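Long-range contacts in putative enoyl-CoA hydratase/isomerase (Acinetobacter baumannii, PDB 3FDU), which probably acts as an enoyl-CoA hydratase or isomerase of the crotonase superfamily, working on the double bond of acyl-CoA esters: residues A105-A110 and D127-F132; G140-G145 and M233-S238; A9-G14 and D45-V50; I37-D42 and P88-K93. The protein carries 4 engineered substitutions. All coordinates share one frame; numbering follows the deposited sequence.

Contact 1: A105-A110 and D127-F132; sequences AVKGVA and DNTALF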
loop_
_atom_site.group_PDB
_atom_site.type_symbol
_atom_site.label_atom_id
_atom_site.label_comp_id
_atom_site.label_asym_id
_atom_site.label_seq_id
_atom_site.Cartn_x
_atom_site.Cartn_y
_atom_site.Cartn_z
ATOM N N ALA A 105 2.877 -19.446 -9.757
ATOM C CA ALA A 105 2.033 -19.332 -10.939
ATOM C C ALA A 105 0.659 -19.924 -10.618
ATOM O O ALA A 105 0.592 -21.056 -10.196
ATOM C CB ALA A 105 2.680 -20.107 -12.162
ATOM N N VAL A 106 -0.417 -19.176 -10.860
ATOM C CA VAL A 106 -1.748 -19.607 -10.415
ATOM C C VAL A 106 -2.679 -19.872 -11.613
ATOM O O VAL A 106 -2.786 -19.029 -12.499
ATOM C CB VAL A 106 -2.397 -18.501 -9.513
ATOM C CG1 VAL A 106 -3.811 -18.889 -9.062
ATOM C CG2 VAL A 106 -1.516 -18.282 -8.285
ATOM N N LYS A 107 -3.319 -21.033 -11.621
ATOM C CA LYS A 107 -4.454 -21.358 -12.505
ATOM C C LYS A 107 -5.553 -21.887 -11.583
ATOM O O LYS A 107 -5.260 -22.458 -10.516
ATOM C CB LYS A 107 -4.101 -22.495 -13.482
ATOM C CG LYS A 107 -3.174 -22.130 -14.624
ATOM C CD LYS A 107 -2.939 -23.323 -15.558
ATOM C CE LYS A 107 -1.874 -22.936 -16.514
ATOM N NZ LYS A 107 -1.596 -23.944 -17.613
ATOM N N GLY A 108 -6.801 -21.675 -11.976
ATOM C CA GLY A 108 -7.926 -22.220 -11.251
ATOM C C GLY A 108 -8.019 -21.767 -9.780
ATOM O O GLY A 108 -7.724 -20.620 -9.447
ATOM N N VAL A 109 -8.403 -22.675 -8.893
ATOM C CA VAL A 109 -8.693 -22.279 -7.491
ATOM C C VAL A 109 -7.406 -21.954 -6.722
ATOM O O VAL A 109 -6.381 -22.661 -6.832
ATOM C CB VAL A 109 -9.572 -23.307 -6.726
ATOM C CG1 VAL A 109 -11.003 -23.468 -7.425
ATOM C CG2 VAL A 109 -8.857 -24.646 -6.573
ATOM N N ALA A 110 -7.483 -20.896 -5.921
ATOM C CA ALA A 110 -6.392 -20.530 -5.017
ATOM C C ALA A 110 -7.060 -19.988 -3.790
ATOM O O ALA A 110 -7.435 -18.810 -3.761
ATOM C CB ALA A 110 -5.549 -19.452 -5.653
ATOM N N ASP A 127 -3.465 -16.801 -14.770
ATOM C CA ASP A 127 -4.252 -16.632 -15.981
ATOM C C ASP A 127 -5.699 -16.328 -15.552
ATOM O O ASP A 127 -5.980 -16.240 -14.342
ATOM C CB ASP A 127 -4.106 -17.855 -16.932
ATOM C CG ASP A 127 -4.807 -19.128 -16.414
ATOM O OD1 ASP A 127 -5.660 -19.055 -15.472
ATOM O OD2 ASP A 127 -4.524 -20.225 -16.987
ATOM N N ASN A 128 -6.578 -16.092 -16.539
ATOM C CA ASN A 128 -7.917 -15.604 -16.257
ATOM C C ASN A 128 -8.807 -16.669 -15.639
ATOM O O ASN A 128 -9.963 -16.392 -15.253
ATOM C CB ASN A 128 -8.578 -15.061 -17.529
ATOM C CG ASN A 128 -9.546 -13.899 -17.239
ATOM O OD1 ASN A 128 -9.352 -13.117 -16.301
ATOM N ND2 ASN A 128 -10.530 -13.725 -18.121
ATOM N N THR A 129 -8.300 -17.892 -15.576
ATOM C CA THR A 129 -9.071 -18.981 -14.937
ATOM C C THR A 129 -8.938 -18.951 -13.393
ATOM O O THR A 129 -9.635 -19.693 -12.684
ATOM C CB THR A 129 -8.617 -20.414 -15.384
ATOM O OG1 THR A 129 -7.347 -20.751 -14.781
ATOM C CG2 THR A 129 -8.519 -20.566 -16.925
ATOM N N ALA A 130 -8.049 -18.107 -12.884
ATOM C CA ALA A 130 -7.790 -18.067 -11.448
ATOM C C ALA A 130 -8.979 -17.558 -10.623
ATOM O O ALA A 130 -9.577 -16.536 -10.925
ATOM C CB ALA A 130 -6.566 -17.250 -11.173
ATOM N N LEU A 131 -9.298 -18.279 -9.555
ATOM C CA LEU A 131 -10.396 -17.899 -8.693
ATOM C C LEU A 131 -9.888 -17.933 -7.260
ATOM O O LEU A 131 -9.554 -18.998 -6.741
ATOM C CB LEU A 131 -11.590 -18.872 -8.849
ATOM C CG LEU A 131 -12.367 -18.708 -10.188
ATOM C CD1 LEU A 131 -13.374 -19.854 -10.244
ATOM C CD2 LEU A 131 -13.042 -17.304 -10.359
ATOM N N PHE A 132 -9.864 -16.779 -6.631
ATOM C CA PHE A 132 -9.223 -16.628 -5.320
ATOM C C PHE A 132 -10.274 -16.473 -4.206
ATOM O O PHE A 132 -11.358 -15.956 -4.427
ATOM C CB PHE A 132 -8.342 -15.383 -5.292
ATOM C CG PHE A 132 -7.273 -15.321 -6.372
ATOM C CD1 PHE A 132 -5.991 -15.797 -6.115
ATOM C CD2 PHE A 132 -7.534 -14.737 -7.610
ATOM C CE1 PHE A 132 -4.987 -15.720 -7.090
ATOM C CE2 PHE A 132 -6.538 -14.661 -8.610
ATOM C CZ PHE A 132 -5.258 -15.156 -8.356
#
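The ring of Phe132 is met obliquely by two methyl groups of 105-110: Ala110 CB lies 3.7 Å from Phe132 CD1, and Val106 CG1 is 3.9 Å from CE1. Val106 and Phe132 reach toward each other tip to tip; CG1, anti to the backbone N (chi1 178°), is the branch that touches, and it also meets Ala130 CB. Phe170, outside both segments, meets this ring with planes only about 15° apart. The second flat group is the carboxylate of Asp127. Thr129 N donates to its OD1 from above the plane, 49° out of it, closing an Asx turn, while the side chains of Lys107 and Asp127 cross at about a right angle, Lys107 CG lying 3.3 Å from Asp127 OD2. Two parallel beta bridges, Val109 with Leu131 and Ala110 with Phe132, join the backbones at the Phe132 end, pairing strands 109-111 and 131-133 of the small mixed sheet just after strands 102-106 and 123-126 of the main one. Leu131 N donates to Gly108 O at 2.8 Å, and Ala110 N to Leu131 O at 2.9 Å. Beyond the ladder, Gly108 N donates to Thr129 OG1 at 3.0 Å. Lys107 NZ stays 4.8 Å from Asp127 OD2 and makes a cation-pi contact with Tyr189. The buried carboxylate, with an amide donor on OD1 and a lysine of opposite charge nearby, would therefore tend to stay ionised.

Contact 2: G140-G145 and M233-S238; sequences GLSPEG and MQRVQS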
loop_
_atom_site.group_PDB
_atom_site.type_symbol
_atom_site.label_atom_id
_atom_site.label_comp_id
_atom_site.label_asym_id
_atom_site.label_seq_id
_atom_site.Cartn_x
_atom_site.Cartn_y
_atom_site.Cartn_z
ATOM N N GLY A 140 -15.252 -19.234 10.531
ATOM C CA GLY A 140 -15.081 -19.050 12.013
ATOM C C GLY A 140 -13.629 -18.963 12.510
ATOM O O GLY A 140 -13.348 -19.070 13.714
ATOM N N LEU A 141 -12.704 -18.749 11.573
ATOM C CA LEU A 141 -11.305 -18.577 11.880
ATOM C C LEU A 141 -10.840 -17.111 11.800
ATOM O O LEU A 141 -11.593 -16.180 12.146
ATOM C CB LEU A 141 -10.494 -19.493 10.957
ATOM C CG LEU A 141 -10.899 -20.985 11.048
ATOM C CD1 LEU A 141 -10.485 -21.914 9.867
ATOM C CD2 LEU A 141 -10.318 -21.556 12.392
ATOM N N SER A 142 -9.593 -16.879 11.401
ATOM C CA SER A 142 -9.015 -15.527 11.531
ATOM C C SER A 142 -7.799 -15.504 10.630
ATOM O O SER A 142 -7.490 -16.511 9.996
ATOM C CB SER A 142 -8.624 -15.207 13.018
ATOM O OG SER A 142 -7.715 -16.199 13.497
ATOM N N PRO A 143 -7.094 -14.374 10.551
ATOM C CA PRO A 143 -6.064 -14.331 9.474
ATOM C C PRO A 143 -4.902 -15.321 9.669
ATOM O O PRO A 143 -4.599 -15.699 10.827
ATOM C CB PRO A 143 -5.514 -12.894 9.604
ATOM C CG PRO A 143 -6.787 -12.093 10.061
ATOM C CD PRO A 143 -7.420 -13.034 11.084
ATOM N N GLU A 144 -4.245 -15.749 8.574
ATOM C CA GLU A 144 -2.923 -16.393 8.707
ATOM C C GLU A 144 -1.940 -15.913 7.644
ATOM O O GLU A 144 -2.302 -15.120 6.778
ATOM C CB GLU A 144 -2.990 -17.943 8.742
ATOM C CG GLU A 144 -4.012 -18.593 7.815
ATOM C CD GLU A 144 -3.533 -19.947 7.248
ATOM O OE1 GLU A 144 -3.498 -20.943 8.020
ATOM O OE2 GLU A 144 -3.263 -20.037 6.023
ATOM N N GLY A 145 -0.698 -16.365 7.727
ATOM C CA GLY A 145 0.344 -15.936 6.789
ATOM C C GLY A 145 0.777 -14.482 6.898
ATOM O O GLY A 145 1.436 -13.948 6.005
ATOM N N MET A 233 -5.484 -20.506 16.422
ATOM C CA MET A 233 -5.750 -21.722 17.216
ATOM C C MET A 233 -6.846 -21.584 18.279
ATOM O O MET A 233 -7.581 -22.571 18.559
ATOM C CB MET A 233 -4.433 -22.294 17.793
ATOM C CG MET A 233 -3.521 -22.990 16.734
ATOM S SD MET A 233 -4.209 -24.418 15.796
ATOM C CE MET A 233 -4.537 -25.523 17.250
ATOM N N GLN A 234 -6.966 -20.384 18.865
ATOM C CA GLN A 234 -8.110 -19.999 19.732
ATOM C C GLN A 234 -9.439 -20.190 19.008
ATOM O O GLN A 234 -10.406 -20.698 19.577
ATOM C CB GLN A 234 -8.011 -18.530 20.171
ATOM C CG GLN A 234 -6.818 -18.233 21.108
ATOM C CD GLN A 234 -6.676 -16.739 21.449
ATOM O OE1 GLN A 234 -7.521 -15.900 21.095
ATOM N NE2 GLN A 234 -5.618 -16.415 22.141
ATOM N N ARG A 235 -9.481 -19.738 17.754
ATOM C CA ARG A 235 -10.665 -19.973 16.889
ATOM C C ARG A 235 -10.843 -21.404 16.524
ATOM O O ARG A 235 -11.951 -21.912 16.620
ATOM C CB ARG A 235 -10.590 -19.136 15.587
ATOM C CG ARG A 235 -10.119 -17.729 15.801
ATOM C CD ARG A 235 -11.195 -16.714 16.021
ATOM N NE ARG A 235 -12.445 -17.292 16.440
ATOM C CZ ARG A 235 -12.829 -17.386 17.710
ATOM N NH1 ARG A 235 -12.037 -16.928 18.677
ATOM N NH2 ARG A 235 -14.012 -17.914 17.997
ATOM N N VAL A 236 -9.776 -22.096 16.110
ATOM C CA VAL A 236 -9.892 -23.547 15.844
ATOM C C VAL A 236 -10.456 -24.377 17.064
ATOM O O VAL A 236 -11.212 -25.373 16.891
ATOM C CB VAL A 236 -8.535 -24.132 15.466
ATOM C CG1 VAL A 236 -8.519 -25.682 15.615
ATOM C CG2 VAL A 236 -8.049 -23.604 14.037
ATOM N N GLN A 237 -10.001 -23.998 18.257
ATOM C CA GLN A 237 -10.379 -24.650 19.530
ATOM C C GLN A 237 -11.649 -24.115 20.158
ATOM O O GLN A 237 -12.048 -24.546 21.260
ATOM C CB GLN A 237 -9.214 -24.488 20.554
ATOM C CG GLN A 237 -8.072 -25.375 20.133
ATOM C CD GLN A 237 -6.923 -25.349 21.078
ATOM O OE1 GLN A 237 -5.831 -24.935 20.697
ATOM N NE2 GLN A 237 -7.149 -25.769 22.342
ATOM N N SER A 238 -12.290 -23.163 19.510
ATOM C CA SER A 238 -13.468 -22.593 20.123
ATOM C C SER A 238 -14.619 -23.627 20.285
ATOM O O SER A 238 -14.769 -24.568 19.496
ATOM C CB SER A 238 -13.931 -21.339 19.363
ATOM O OG SER A 238 -14.514 -21.742 18.128
HETATM O O HOH W 1 -15.453 -16.909 15.386
#
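Gly140 O faces the base of the Arg235 side chain, 3.3 Å from CB, and is also met by NE through a weak bond of 3.4 Å near the plane of the guanidinium, at its edge. The arginine chain folds back to this position, bending at chi2 (-92°) and chi3 (20°). Its CG lies 3.7 Å from Ser142 OG, and its CB 3.8 Å from Leu141 CA. Beside this weak polar contact, Leu141 and Val236 cross obliquely, and their methyls CD2 and CG2 are pressed to 3.5 Å, tight for carbons. One shell further out, a water joins Gly140 O to Arg235 NH2 by weak bonds, and NH2 forms a salt bridge with Glu240. The helix end is held by Ser238, whose OG and N both donate to Arg235 O, OG at 3.0 Å; Ser238 is the N-cap of the next helix. A second subunit adds Ser206, whose OG is hydrogen-bonded to Leu141 O, and Ala205, which packs on Arg235. Residues 140-142 pack on the C-terminal end of helix 218-236, and Leu141 and Pro143 also meet the neighbouring subunit, consistent with the trimeric assembly of the crotonase fold, in which C-terminal helices pack at subunit interfaces.

Contact 3: A9-G14 and D45-V50; sequences ANLEGG and DQNKDV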
loop_
_atom_site.group_PDB
_atom_site.type_symbol
_atom_site.label_atom_id
_atom_site.label_comp_id
_atom_site.label_asym_id
_atom_site.label_seq_id
_atom_site.Cartn_x
_atom_site.Cartn_y
_atom_site.Cartn_z
ATOM N N ALA A 9 9.127 -32.579 -8.055
ATOM C CA ALA A 9 10.211 -31.605 -8.051
ATOM C C ALA A 9 11.050 -31.851 -9.264
ATOM O O ALA A 9 11.309 -33.013 -9.624
ATOM C CB ALA A 9 11.039 -31.723 -6.782
ATOM N N ASN A 10 11.420 -30.775 -9.941
ATOM C CA ASN A 10 12.269 -30.851 -11.133
ATOM C C ASN A 10 13.277 -29.722 -11.013
ATOM O O ASN A 10 12.913 -28.587 -10.678
ATOM C CB ASN A 10 11.456 -30.641 -12.421
ATOM C CG ASN A 10 12.344 -30.589 -13.694
ATOM O OD1 ASN A 10 12.798 -31.633 -14.180
ATOM N ND2 ASN A 10 12.579 -29.380 -14.236
ATOM N N LEU A 11 14.544 -30.042 -11.246
ATOM C CA LEU A 11 15.579 -29.059 -11.232
ATOM C C LEU A 11 16.281 -29.082 -12.583
ATOM O O LEU A 11 16.840 -30.114 -13.006
ATOM C CB LEU A 11 16.559 -29.339 -10.096
ATOM C CG LEU A 11 17.843 -28.512 -10.067
ATOM C CD1 LEU A 11 17.566 -26.996 -10.073
ATOM C CD2 LEU A 11 18.646 -28.918 -8.852
ATOM N N GLU A 12 16.236 -27.957 -13.270
ATOM C CA GLU A 12 16.930 -27.841 -14.542
ATOM C C GLU A 12 17.432 -26.425 -14.746
ATOM O O GLU A 12 16.688 -25.453 -14.540
ATOM C CB GLU A 12 16.009 -28.286 -15.691
ATOM C CG GLU A 12 16.301 -27.594 -17.020
ATOM C CD GLU A 12 15.730 -28.357 -18.211
ATOM O OE1 GLU A 12 14.939 -29.299 -17.986
ATOM O OE2 GLU A 12 16.075 -28.020 -19.372
ATOM N N GLY A 13 18.696 -26.302 -15.152
ATOM C CA GLY A 13 19.307 -24.993 -15.403
ATOM C C GLY A 13 19.155 -24.003 -14.242
ATOM O O GLY A 13 18.927 -22.804 -14.478
ATOM N N GLY A 14 19.291 -24.495 -13.005
ATOM C CA GLY A 14 19.189 -23.671 -11.787
ATOM C C GLY A 14 17.750 -23.317 -11.364
ATOM O O GLY A 14 17.542 -22.659 -10.325
ATOM N N ASP A 45 16.980 -23.735 -0.587
ATOM C CA ASP A 45 17.747 -22.537 -0.244
ATOM C C ASP A 45 19.214 -22.908 0.070
ATOM O O ASP A 45 20.093 -22.071 -0.049
ATOM C CB ASP A 45 17.146 -21.841 0.971
ATOM C CG ASP A 45 17.387 -20.336 0.967
ATOM O OD1 ASP A 45 17.995 -19.838 -0.007
ATOM O OD2 ASP A 45 16.981 -19.642 1.943
ATOM N N GLN A 46 19.443 -24.147 0.495
ATOM C CA GLN A 46 20.802 -24.678 0.782
ATOM C C GLN A 46 21.467 -25.342 -0.437
ATOM O O GLN A 46 22.699 -25.633 -0.452
ATOM C CB GLN A 46 20.718 -25.712 1.922
ATOM C CG GLN A 46 20.144 -25.168 3.228
ATOM C CD GLN A 46 20.875 -23.918 3.676
ATOM O OE1 GLN A 46 22.092 -23.812 3.513
ATOM N NE2 GLN A 46 20.140 -22.955 4.226
ATOM N N ASN A 47 20.668 -25.615 -1.455
ATOM C CA ASN A 47 21.160 -26.359 -2.619
ATOM C C ASN A 47 21.829 -25.414 -3.613
ATOM O O ASN A 47 21.181 -24.560 -4.221
ATOM C CB ASN A 47 20.004 -27.157 -3.245
ATOM C CG ASN A 47 20.448 -28.080 -4.384
ATOM O OD1 ASN A 47 21.497 -27.879 -4.984
ATOM N ND2 ASN A 47 19.619 -29.068 -4.711
ATOM N N LYS A 48 23.137 -25.577 -3.805
ATOM C CA LYS A 48 23.888 -24.610 -4.599
ATOM C C LYS A 48 23.579 -24.712 -6.074
ATOM O O LYS A 48 23.884 -23.795 -6.799
ATOM C CB LYS A 48 25.407 -24.724 -4.349
ATOM N N ASP A 49 23.015 -25.819 -6.537
ATOM C CA ASP A 49 22.520 -25.899 -7.917
ATOM C C ASP A 49 21.135 -25.243 -8.129
ATOM O O ASP A 49 20.649 -25.207 -9.241
ATOM C CB ASP A 49 22.393 -27.340 -8.387
ATOM C CG ASP A 49 23.705 -28.107 -8.300
ATOM O OD1 ASP A 49 24.731 -27.590 -8.789
ATOM O OD2 ASP A 49 23.685 -29.219 -7.746
ATOM N N VAL A 50 20.490 -24.754 -7.072
ATOM C CA VAL A 50 19.187 -24.056 -7.254
ATOM C C VAL A 50 19.420 -22.528 -7.151
ATOM O O VAL A 50 19.960 -22.042 -6.126
ATOM C CB VAL A 50 18.210 -24.449 -6.137
ATOM C CG1 VAL A 50 16.932 -23.614 -6.206
ATOM C CG2 VAL A 50 17.895 -25.932 -6.162
#
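Leu11 meets Asp49 at about a right angle and Val50 obliquely. CD1 sits 3.7 Å from Asp49 O, and CD2 is 4.1 Å from Asp49 CB. Val50 CG2 is equidistant from both branches, at 4.1 Å each. The leucine gets there with CG anti to the backbone N (chi1 171°), its CB already directed at the opposing turn; the end of Asp49, by contrast, leads away, so that it offers Leu11 its CB and carbonyl oxygen and not its charge. The same carbonyl receives a straight CA-H...O contact from Gly14, 3.3 Å between Gly14 CA and Asp49 O with 170° at the hydrogen. Positive phi at both Gly13 and Gly14 suits the tight reversal that brings Gly14 here. The opposing turn is type I, from Asn47 to Val50, and contains an Asx turn: Asp49 N donates to Asn47 OD1 at 3.0 Å. This surface contact joins the end of outer strand 7-12 and its hairpin with strand 15-20 to the link from helix 31-46 into strand 52-57. Gly14 is backbone-bonded to Arg51 and Val52, while Val50 rests on Leu16 of strand 15-20 and its carbonyl binds Lys100 NZ.

Contact 4: I37-D42 and P88-K93; sequences IAKALD and PFVLLK. With SO4 (sulfate ion), chain G.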
loop_
_atom_site.group_PDB
_atom_site.type_symbol
_atom_site.label_atom_id
_atom_site.label_comp_id
_atom_site.label_asym_id
_atom_site.label_seq_id
_atom_site.Cartn_x
_atom_site.Cartn_y
_atom_site.Cartn_z
ATOM N N ILE A 37 6.219 -29.548 1.595
ATOM C CA ILE A 37 6.519 -28.346 0.796
ATOM C C ILE A 37 7.530 -27.430 1.537
ATOM O O ILE A 37 8.472 -26.880 0.924
ATOM C CB ILE A 37 5.265 -27.561 0.401
ATOM C CG1 ILE A 37 4.280 -28.460 -0.430
ATOM C CG2 ILE A 37 5.681 -26.364 -0.481
ATOM C CD1 ILE A 37 2.822 -27.815 -0.541
ATOM N N ALA A 38 7.309 -27.232 2.839
ATOM C CA ALA A 38 8.232 -26.413 3.660
ATOM C C ALA A 38 9.645 -26.946 3.616
ATOM O O ALA A 38 10.598 -26.178 3.457
ATOM C CB ALA A 38 7.739 -26.341 5.122
ATOM N N LYS A 39 9.805 -28.273 3.740
ATOM C CA LYS A 39 11.155 -28.826 3.720
ATOM C C LYS A 39 11.837 -28.641 2.400
ATOM O O LYS A 39 13.059 -28.387 2.366
ATOM C CB LYS A 39 11.206 -30.315 4.085
ATOM C CG LYS A 39 10.332 -30.680 5.264
ATOM C CD LYS A 39 10.574 -29.812 6.488
ATOM C CE LYS A 39 9.435 -29.982 7.489
ATOM N NZ LYS A 39 8.509 -28.855 7.324
ATOM N N ALA A 40 11.085 -28.824 1.307
ATOM C CA ALA A 40 11.641 -28.595 -0.035
ATOM C C ALA A 40 12.152 -27.164 -0.262
ATOM O O ALA A 40 13.178 -26.954 -0.946
ATOM C CB ALA A 40 10.607 -28.966 -1.149
ATOM N N LEU A 41 11.402 -26.182 0.228
ATOM C CA LEU A 41 11.865 -24.784 0.203
ATOM C C LEU A 41 13.174 -24.603 1.023
ATOM O O LEU A 41 14.092 -23.930 0.594
ATOM C CB LEU A 41 10.787 -23.874 0.794
ATOM C CG LEU A 41 9.531 -23.838 -0.130
ATOM C CD1 LEU A 41 8.359 -23.072 0.477
ATOM C CD2 LEU A 41 9.902 -23.235 -1.462
ATOM N N ASP A 42 13.202 -25.181 2.214
ATOM C CA ASP A 42 14.376 -25.079 3.098
ATOM C C ASP A 42 15.589 -25.713 2.396
ATOM O O ASP A 42 16.649 -25.104 2.305
ATOM C CB ASP A 42 14.090 -25.801 4.403
ATOM C CG ASP A 42 13.053 -25.083 5.251
ATOM O OD1 ASP A 42 12.793 -23.868 5.029
ATOM O OD2 ASP A 42 12.528 -25.737 6.172
ATOM N N PRO A 88 0.561 -25.419 8.485
ATOM C CA PRO A 88 0.488 -24.280 7.532
ATOM C C PRO A 88 1.404 -23.107 7.920
ATOM O O PRO A 88 1.917 -22.461 7.049
ATOM C CB PRO A 88 -0.962 -23.791 7.629
ATOM C CG PRO A 88 -1.738 -24.859 8.373
ATOM C CD PRO A 88 -0.745 -25.739 9.097
ATOM N N PHE A 89 1.549 -22.789 9.206
ATOM C CA PHE A 89 2.483 -21.692 9.593
ATOM C C PHE A 89 3.944 -22.025 9.323
ATOM O O PHE A 89 4.760 -21.130 9.006
ATOM C CB PHE A 89 2.243 -21.306 11.046
ATOM C CG PHE A 89 0.802 -21.059 11.342
ATOM C CD1 PHE A 89 0.216 -19.886 10.962
ATOM C CD2 PHE A 89 0.027 -22.021 11.986
ATOM C CE1 PHE A 89 -1.140 -19.645 11.231
ATOM C CE2 PHE A 89 -1.314 -21.807 12.231
ATOM C CZ PHE A 89 -1.915 -20.619 11.822
ATOM N N VAL A 90 4.287 -23.305 9.432
ATOM C CA VAL A 90 5.652 -23.783 9.093
ATOM C C VAL A 90 5.961 -23.522 7.589
ATOM O O VAL A 90 7.011 -22.981 7.237
ATOM C CB VAL A 90 5.861 -25.305 9.426
ATOM C CG1 VAL A 90 7.267 -25.840 8.872
ATOM C CG2 VAL A 90 5.796 -25.540 10.969
ATOM N N LEU A 91 5.019 -23.867 6.716
ATOM C CA LEU A 91 5.141 -23.583 5.269
ATOM C C LEU A 91 5.256 -22.078 5.036
ATOM O O LEU A 91 6.165 -21.625 4.298
ATOM C CB LEU A 91 3.947 -24.165 4.486
ATOM C CG LEU A 91 3.845 -23.748 3.002
ATOM C CD1 LEU A 91 5.140 -24.095 2.304
ATOM C CD2 LEU A 91 2.637 -24.478 2.328
ATOM N N LEU A 92 4.336 -21.301 5.624
ATOM C CA LEU A 92 4.371 -19.870 5.383
ATOM C C LEU A 92 5.677 -19.232 5.827
ATOM O O LEU A 92 6.193 -18.363 5.135
ATOM C CB LEU A 92 3.174 -19.145 6.009
ATOM C CG LEU A 92 1.805 -19.412 5.332
ATOM C CD1 LEU A 92 0.626 -19.300 6.353
ATOM C CD2 LEU A 92 1.600 -18.476 4.174
ATOM N N LYS A 93 6.199 -19.616 7.010
ATOM C CA LYS A 93 7.530 -19.118 7.407
ATOM C C LYS A 93 8.686 -19.610 6.525
ATOM O O LYS A 93 9.635 -18.846 6.252
ATOM C CB LYS A 93 7.818 -19.405 8.911
ATOM C CG LYS A 93 6.850 -18.647 9.853
ATOM C CD LYS A 93 7.090 -18.953 11.361
ATOM C CE LYS A 93 6.664 -20.378 11.692
ATOM N NZ LYS A 93 6.813 -20.641 13.182
HETATM S S SO4 G . 10.587 -20.763 13.604
HETATM O O1 SO4 G . 10.775 -19.326 13.858
HETATM O O2 SO4 G . 10.779 -21.522 14.831
HETATM O O3 SO4 G . 9.270 -21.036 13.030
HETATM O O4 SO4 G . 11.539 -21.178 12.570
#
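Leu91 packs against Ile37 and Leu41 where two helices of the crotonase fold lie side by side. Helix 31-46 is the connection of a beta-alpha-beta crossover between the neighbouring parallel strands 15-20 and 52-57; helix 87-97 leads into strand 102-106, the next in the same sheet. The local axes run nearly parallel, 22° apart, and approach to 8.6 Å, a separation compatible with the small residue at the closest backbone pair, Ala38 with Leu91.

The main interaction is apolar. Leu91 has CG anti to its backbone N (chi1 171°), and its CD1 serves two partners, lying 3.6 Å from Ile37 CG2 and 3.8 Å from Leu41 CD1; both pairs of side chains cross at a slant. Ala38 points its CB at the other helix, 3.8 Å from Leu91 CA and equally far from Val90 CG1. Strand 15-20 also packs on this helix, Ile20 on Ile37 and Leu18 on Leu41.

No polar bond links 37-42 and 88-93 themselves, but Ser94 OG, one residue past 88-93, is hydrogen-bonded to Asp42 OD1 of the other helix and to Val90 O of its own. Lys93 leads away from helix 31-46 to a salt bridge with Asp226, and its NZ also meets a sulfate, probably from the crystallisation liquor, at a distance too short to be taken literally.

Lys39 is bent at chi2 and chi4; its NZ, hydrogen-bonded to Leu35 O of its own helix, also lies 3.6 Å from the methyl Val90 CG1, a van der Waals contact.

How the contacts relate
Contacts 3 and 4 both use helix 31-46, one at its C-terminal exit and the other along its middle, with centres 17 Å apart. Contact 4 passes directly into contact 2: Gly145 CA touches Leu92 CD1 at 3.4 Å, and Glu144 CB touches Phe89 CE1 at 3.5 Å, so the loop 140-145 spans from helix 87-97 to helix 218-236. Contact 1 touches none of the others and lies across the chain's centre from contact 4, their centres about 21 Å apart; strand 102-106 directly follows helix 87-97. Contacts 2 and 3 are the most distant pair, about 35 Å between centres. The sulfate at contact 4 and a glycerol about 5 Å from Val236 are probably crystallisation components.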